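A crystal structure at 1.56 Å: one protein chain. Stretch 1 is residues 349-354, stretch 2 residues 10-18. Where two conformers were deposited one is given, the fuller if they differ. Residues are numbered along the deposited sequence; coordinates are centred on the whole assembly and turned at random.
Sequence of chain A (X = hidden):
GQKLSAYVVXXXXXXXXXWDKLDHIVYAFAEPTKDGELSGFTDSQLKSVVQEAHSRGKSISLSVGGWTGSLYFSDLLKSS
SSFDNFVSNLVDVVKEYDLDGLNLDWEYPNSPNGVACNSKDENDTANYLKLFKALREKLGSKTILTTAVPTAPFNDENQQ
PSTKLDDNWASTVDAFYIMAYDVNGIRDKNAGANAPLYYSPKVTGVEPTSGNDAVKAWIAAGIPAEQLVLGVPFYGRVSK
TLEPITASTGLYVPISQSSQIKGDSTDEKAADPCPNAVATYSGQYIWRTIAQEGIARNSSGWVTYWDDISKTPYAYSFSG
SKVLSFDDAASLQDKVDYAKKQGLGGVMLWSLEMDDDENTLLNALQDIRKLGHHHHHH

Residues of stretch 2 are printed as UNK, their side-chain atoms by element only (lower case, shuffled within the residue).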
ATOM      1  N   LEU A 349      -2.384  -4.199   5.969  1.00 12.21           N
ATOM      2  CA  LEU A 349      -2.479  -2.836   6.460  1.00 11.61           C
ATOM      3  C   LEU A 349      -1.165  -2.092   6.291  1.00 12.80           C
ATOM      4  O   LEU A 349      -0.089  -2.670   6.460  1.00 12.62           O
ATOM      5  CB  LEU A 349      -2.919  -2.823   7.927  1.00 12.84           C
ATOM      6  CG  LEU A 349      -1.940  -3.423   8.940  1.00 13.65           C
ATOM      7  CD1 LEU A 349      -1.131  -2.313   9.607  1.00 14.59           C
ATOM      8  CD2 LEU A 349      -2.660  -4.256   9.987  1.00 14.36           C
ATOM      9  N   TRP A 350      -1.273  -0.812   5.951  1.00 13.30           N
ATOM     10  CA  TRP A 350      -0.134   0.097   5.937  1.00 11.40           C
ATOM     11  C   TRP A 350      -0.416   1.274   6.864  1.00 11.73           C
ATOM     12  O   TRP A 350      -1.318   2.062   6.585  1.00 13.18           O
ATOM     13  CB  TRP A 350       0.126   0.655   4.523  1.00 12.71           C
ATOM     14  CG  TRP A 350       1.308   1.573   4.545  1.00 12.78           C
ATOM     15  CD1 TRP A 350       1.328   2.889   4.935  1.00 14.32           C
ATOM     16  CD2 TRP A 350       2.651   1.225   4.237  1.00 13.45           C
ATOM     17  NE1 TRP A 350       2.610   3.379   4.867  1.00 16.32           N
ATOM     18  CE2 TRP A 350       3.442   2.374   4.436  1.00 13.35           C
ATOM     19  CE3 TRP A 350       3.269   0.052   3.787  1.00 12.71           C
ATOM     20  CZ2 TRP A 350       4.817   2.378   4.213  1.00 13.40           C
ATOM     21  CZ3 TRP A 350       4.628   0.057   3.568  1.00 14.27           C
ATOM     22  CH2 TRP A 350       5.389   1.208   3.781  1.00 14.50           C
ATOM     23  N   SER A 351       0.327   1.424   7.962  1.00 12.78           N
ATOM     24  CA  SER A 351       1.291   0.458   8.473  1.00 14.18           C
ATOM     25  C   SER A 351       1.124   0.411   9.999  1.00 14.99           C
ATOM     26  O   SER A 351       0.484   1.286  10.597  1.00 13.67           O
ATOM     27  CB  SER A 351       2.720   0.848   8.080  1.00 13.60           C
ATOM     28  OG  SER A 351       2.996   2.184   8.477  1.00 16.59           O
ATOM     29  N   LEU A 352       1.702  -0.611  10.622  1.00 13.85           N
ATOM     30  CA  LEU A 352       1.330  -1.003  11.978  1.00 13.18           C
ATOM     31  C   LEU A 352       1.581   0.050  13.050  1.00 13.76           C
ATOM     32  O   LEU A 352       0.813   0.158  14.008  1.00 15.96           O
ATOM     33  CB  LEU A 352       2.034  -2.318  12.337  1.00 14.29           C
ATOM     34  CG  LEU A 352       1.576  -2.988  13.627  1.00 14.52           C
ATOM     35  CD1 LEU A 352       0.078  -3.224  13.598  1.00 17.23           C
ATOM     36  CD2 LEU A 352       2.319  -4.302  13.824  1.00 14.99           C
ATOM     37  N   GLU A 353       2.639   0.837  12.889  1.00 13.25           N
ATOM     38  CA  GLU A 353       3.006   1.784  13.936  1.00 12.93           C
ATOM     39  C   GLU A 353       2.019   2.947  14.014  1.00 15.55           C
ATOM     40  O   GLU A 353       2.050   3.728  14.959  1.00 15.66           O
ATOM     41  CB  GLU A 353       4.446   2.278  13.737  1.00 14.33           C
ATOM     42  CG  GLU A 353       4.600   3.485  12.818  1.00 15.50           C
ATOM     43  CD  GLU A 353       4.356   3.188  11.355  1.00 15.38           C
ATOM     44  OE1 GLU A 353       4.225   2.003  10.960  1.00 15.28           O
ATOM     45  OE2 GLU A 353       4.309   4.159  10.570  1.00 16.04           O
ATOM     46  N   MET A 354       1.144   3.026  13.042  1.00 14.10           N
ATOM     47  CA  MET A 354       0.179   4.111  12.958  1.00 13.34           C
ATOM     48  C   MET A 354      -1.051   3.956  13.838  1.00 14.62           C
ATOM     49  O   MET A 354      -1.747   4.876  14.050  1.00 13.64           O
ATOM     50  CB  MET A 354      -0.295   4.361  11.500  1.00 12.05           C
ATOM     51  CG  MET A 354       0.818   4.633  10.550  1.00 14.83           C
ATOM     52  SD  MET A 354       0.010   4.772   8.880  1.00 13.69           S
ATOM     53  CE  MET A 354       1.432   5.303   7.881  1.00 15.43           C
ATOM     54  N   UNK A  10      11.032   0.141   8.357  1.00 14.32           N
ATOM     55  CA  UNK A  10      12.376   0.141   8.932  1.00 14.11           C
ATOM     56  C   UNK A  10      12.693   1.427   9.690  1.00 14.89           C
ATOM     57  O   UNK A  10      13.399   1.406  10.701  1.00 15.06           O
ATOM     58  c   UNK A  10      14.796  -0.279   8.349  1.00 16.47           C
ATOM     59  c   UNK A  10      13.399  -0.075   7.821  1.00 15.92           C
ATOM     60  o   UNK A  10      15.135  -1.436   8.705  1.00 16.93           O
ATOM     61  o   UNK A  10      15.562   0.706   8.394  1.00 17.73           O
ATOM     62  N   UNK A  11      12.167   2.547   9.203  1.00 14.22           N
ATOM     63  CA  UNK A  11      12.473   3.854   9.775  1.00 14.28           C
ATOM     64  C   UNK A  11      11.610   4.218  10.981  1.00 19.09           C
ATOM     65  O   UNK A  11      11.835   5.245  11.621  1.00 18.16           O
ATOM     66  c   UNK A  11      11.132   3.283   6.067  1.00 16.08           C
ATOM     67  c   UNK A  11      10.383   2.743   5.020  1.00 18.47           C
ATOM     68  c   UNK A  11      10.977   4.978   8.049  1.00 16.23           C
ATOM     69  c   UNK A  11       9.058   3.135   4.803  1.00 20.85           C
ATOM     70  c   UNK A  11      12.338   4.932   8.692  1.00 15.65           C
ATOM     71  c   UNK A  11       9.197   4.604   6.653  1.00 18.01           C
ATOM     72  c   UNK A  11       8.448   4.067   5.599  1.00 20.39           C
ATOM     73  c   UNK A  11       9.925   5.750   8.432  1.00 18.63           C
ATOM     74  n   UNK A  11       8.851   5.535   7.599  1.00 19.97           N
ATOM     75  c   UNK A  11      10.531   4.231   6.903  1.00 16.86           C
ATOM     76  N   UNK A  12      10.623   3.387  11.293  1.00 14.95           N
ATOM     77  CA  UNK A  12       9.718   3.671  12.405  1.00 17.97           C
ATOM     78  C   UNK A  12       8.984   2.402  12.821  1.00 16.61           C
ATOM     79  O   UNK A  12       7.776   2.284  12.616  1.00 15.83           O
ATOM     80  o   UNK A  12       8.386   5.113  14.353  1.00 24.13           O
ATOM     81  o   UNK A  12       7.092   6.198  12.966  1.00 30.72           O
ATOM     82  c   UNK A  12       8.720   4.763  12.000  1.00 19.39           C
ATOM     83  c   UNK A  12       8.019   5.399  13.193  1.00 23.14           C
ATOM     84  N   UNK A  13       9.707   1.455  13.419  1.00 13.52           N
ATOM     85  CA  UNK A  13       9.088   0.206  13.848  1.00 16.43           C
ATOM     86  C   UNK A  13       8.140   0.462  15.008  1.00 17.73           C
ATOM     87  O   UNK A  13       8.337   1.405  15.789  1.00 17.50           O
ATOM     88  c   UNK A  13      10.143  -0.829  14.252  1.00 14.30           C
ATOM     89  c   UNK A  13      10.973  -1.394  13.096  1.00 15.30           C
ATOM     90  c   UNK A  13      12.110  -2.261  13.622  1.00 17.05           C
ATOM     91  c   UNK A  13      10.094  -2.201  12.133  1.00 16.39           C
ATOM     92  N   UNK A  14       7.094  -0.364  15.124  1.00 14.14           N
ATOM     93  CA  UNK A  14       6.173  -0.173  16.247  1.00 16.29           C
ATOM     94  C   UNK A  14       6.900  -0.431  17.566  1.00 16.76           C
ATOM     95  O   UNK A  14       7.787  -1.278  17.605  1.00 21.35           O
ATOM     96  c   UNK A  14       5.243  -1.656  14.586  1.00 20.18           C
ATOM     97  c   UNK A  14       5.111  -1.253  16.025  1.00 20.45           C
ATOM     98  c   UNK A  14       6.696  -1.487  14.253  1.00 16.09           C
ATOM     99  N   UNK A  15       6.548   0.299  18.621  1.00 20.84           N
ATOM    100  CA  UNK A  15       7.200   0.087  19.915  1.00 24.94           C
ATOM    101  C   UNK A  15       6.833  -1.278  20.486  1.00 24.87           C
ATOM    102  O   UNK A  15       7.620  -1.903  21.204  1.00 26.17           O
ATOM    103  c   UNK A  15       8.868   2.476  20.094  1.00 34.77           C
ATOM    104  n   UNK A  15       8.832   4.575  18.714  1.00 38.74           N
ATOM    105  c   UNK A  15       7.391   2.572  20.461  1.00 29.69           C
ATOM    106  c   UNK A  15       9.488   3.842  19.828  1.00 34.10           C
ATOM    107  c   UNK A  15       6.848   1.212  20.890  1.00 23.04           C
ATOM    108  N   UNK A  16       5.628  -1.737  20.157  0.70 21.87           N
ATOM    109  CA  UNK A  16       5.161  -3.059  20.556  0.70 22.08           C
ATOM    110  C   UNK A  16       4.308  -3.655  19.438  0.70 23.96           C
ATOM    111  O   UNK A  16       3.340  -3.036  18.989  0.70 24.91           O
ATOM    112  o   UNK A  16       3.780  -4.225  22.185  0.70 28.36           O
ATOM    113  c   UNK A  16       4.344  -2.971  21.846  0.70 26.95           C
ATOM    114  N   UNK A  17       4.668  -4.850  18.982  1.00 21.18           N
ATOM    115  CA  UNK A  17       3.927  -5.503  17.910  1.00 20.70           C
ATOM    116  C   UNK A  17       2.893  -6.460  18.495  1.00 22.50           C
ATOM    117  O   UNK A  17       3.230  -7.342  19.288  1.00 23.11           O
ATOM    118  c   UNK A  17       4.884  -6.255  16.963  1.00 22.74           C
ATOM    119  c   UNK A  17       5.827  -5.262  16.263  1.00 19.83           C
ATOM    120  c   UNK A  17       4.108  -7.062  15.934  1.00 19.46           C
ATOM    121  c   UNK A  17       6.850  -5.927  15.354  1.00 21.72           C
ATOM    122  N   UNK A  18       1.628  -6.272  18.123  1.00 19.43           N
ATOM    123  CA  UNK A  18       0.543  -7.086  18.672  1.00 21.45           C
ATOM    124  C   UNK A  18       0.463  -8.418  17.944  1.00 22.27           C
ATOM    125  O   UNK A  18      -0.449  -8.655  17.154  1.00 18.91           O
ATOM    126  c   UNK A  18      -0.783  -6.345  18.579  1.00 22.47           C
TER
HETATM  127  O   HOH W   1       6.267   0.330  11.512  1.00 13.53           O

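Position 10 carries two carbons, the second bearing two oxygens: a short carboxylate, Asp10. It lies out of reach of stretch 1, and both its oxygens are hydrogen-bonded elsewhere in the structure.

At position 11 one carbon leads to fused five- and six-membered rings of eight carbons and one nitrogen, and a ring carbon meets the Trp350 ring: this is tryptophan. Trp11 sets its CA-to-CB bond sideways, yet its long indole carries the ring end across, and CZ2 comes 4.2 Å from CZ2 of Trp350. The two rings meet obliquely, in an apolar contact.

Position 12 again shows two carbons and a terminal pair of oxygens, on a CA-to-CB bond that points toward stretch 1, and an oxygen nears Glu353; it is Asp12. Its OD2 lies 3.7 Å from Glu353 CG and 4.2 Å from Glu353 OE2. Two acidic groups so close gain nothing from each other directly. The backbone is more accommodating: Asp12 O, 3.4 Å from Glu353 CG, accepts a hydrogen bond from a water at 2.7 Å, and that water donates another to Glu353 OE1, also at 2.7 Å.

Four carbons forked at the second mark position 13 as Leu13. Its CA-to-CB bond points away; the backbone makes the contact, C standing 4.3 Å from Glu353 CB, which demands nothing of the side chain.

At position 14 three carbons close a ring onto the backbone nitrogen, beside Leu352 and Glu353: proline. Pro14 offers a compact apolar surface: CG is 4.0 Å from Leu352 CB and CA is 3.9 Å from Glu353 CB.

Position 15 has four carbons in a row ending in nitrogen, hence Lys15, clear of stretch 1 and exposed, where its amine can meet solvent. One carbon and one oxygen at position 16 give Ser16; its CA-to-CB bond points away, its small polar group suited to an exposed site.

Position 17 has four carbons forked at the first, one arm two carbons long, touching Leu352: Ile17. Its CG2 packs 3.9 Å from CD2 of buried Leu352. A single carbon at position 18 identifies Ala18, whose CB stays 5.9 Å from CD1 of Leu352; no contact calls for a longer side chain.

The contact therefore works by packing and one water bridge, without a direct hydrogen bond. Leu352 touches both Pro14 and Ile17, while the tryptophan pair adds a separate apolar patch. Glu353 presents its aliphatic carbons to Asp12 and Pro14, and Ser351 OG donates to Glu353 OE1 at 2.8 Å. That same oxygen also accepts a hydrogen bond from the bridging water, so OE1 has two donors.

Stretch 2, residues 10-18: DWDLPKSIA
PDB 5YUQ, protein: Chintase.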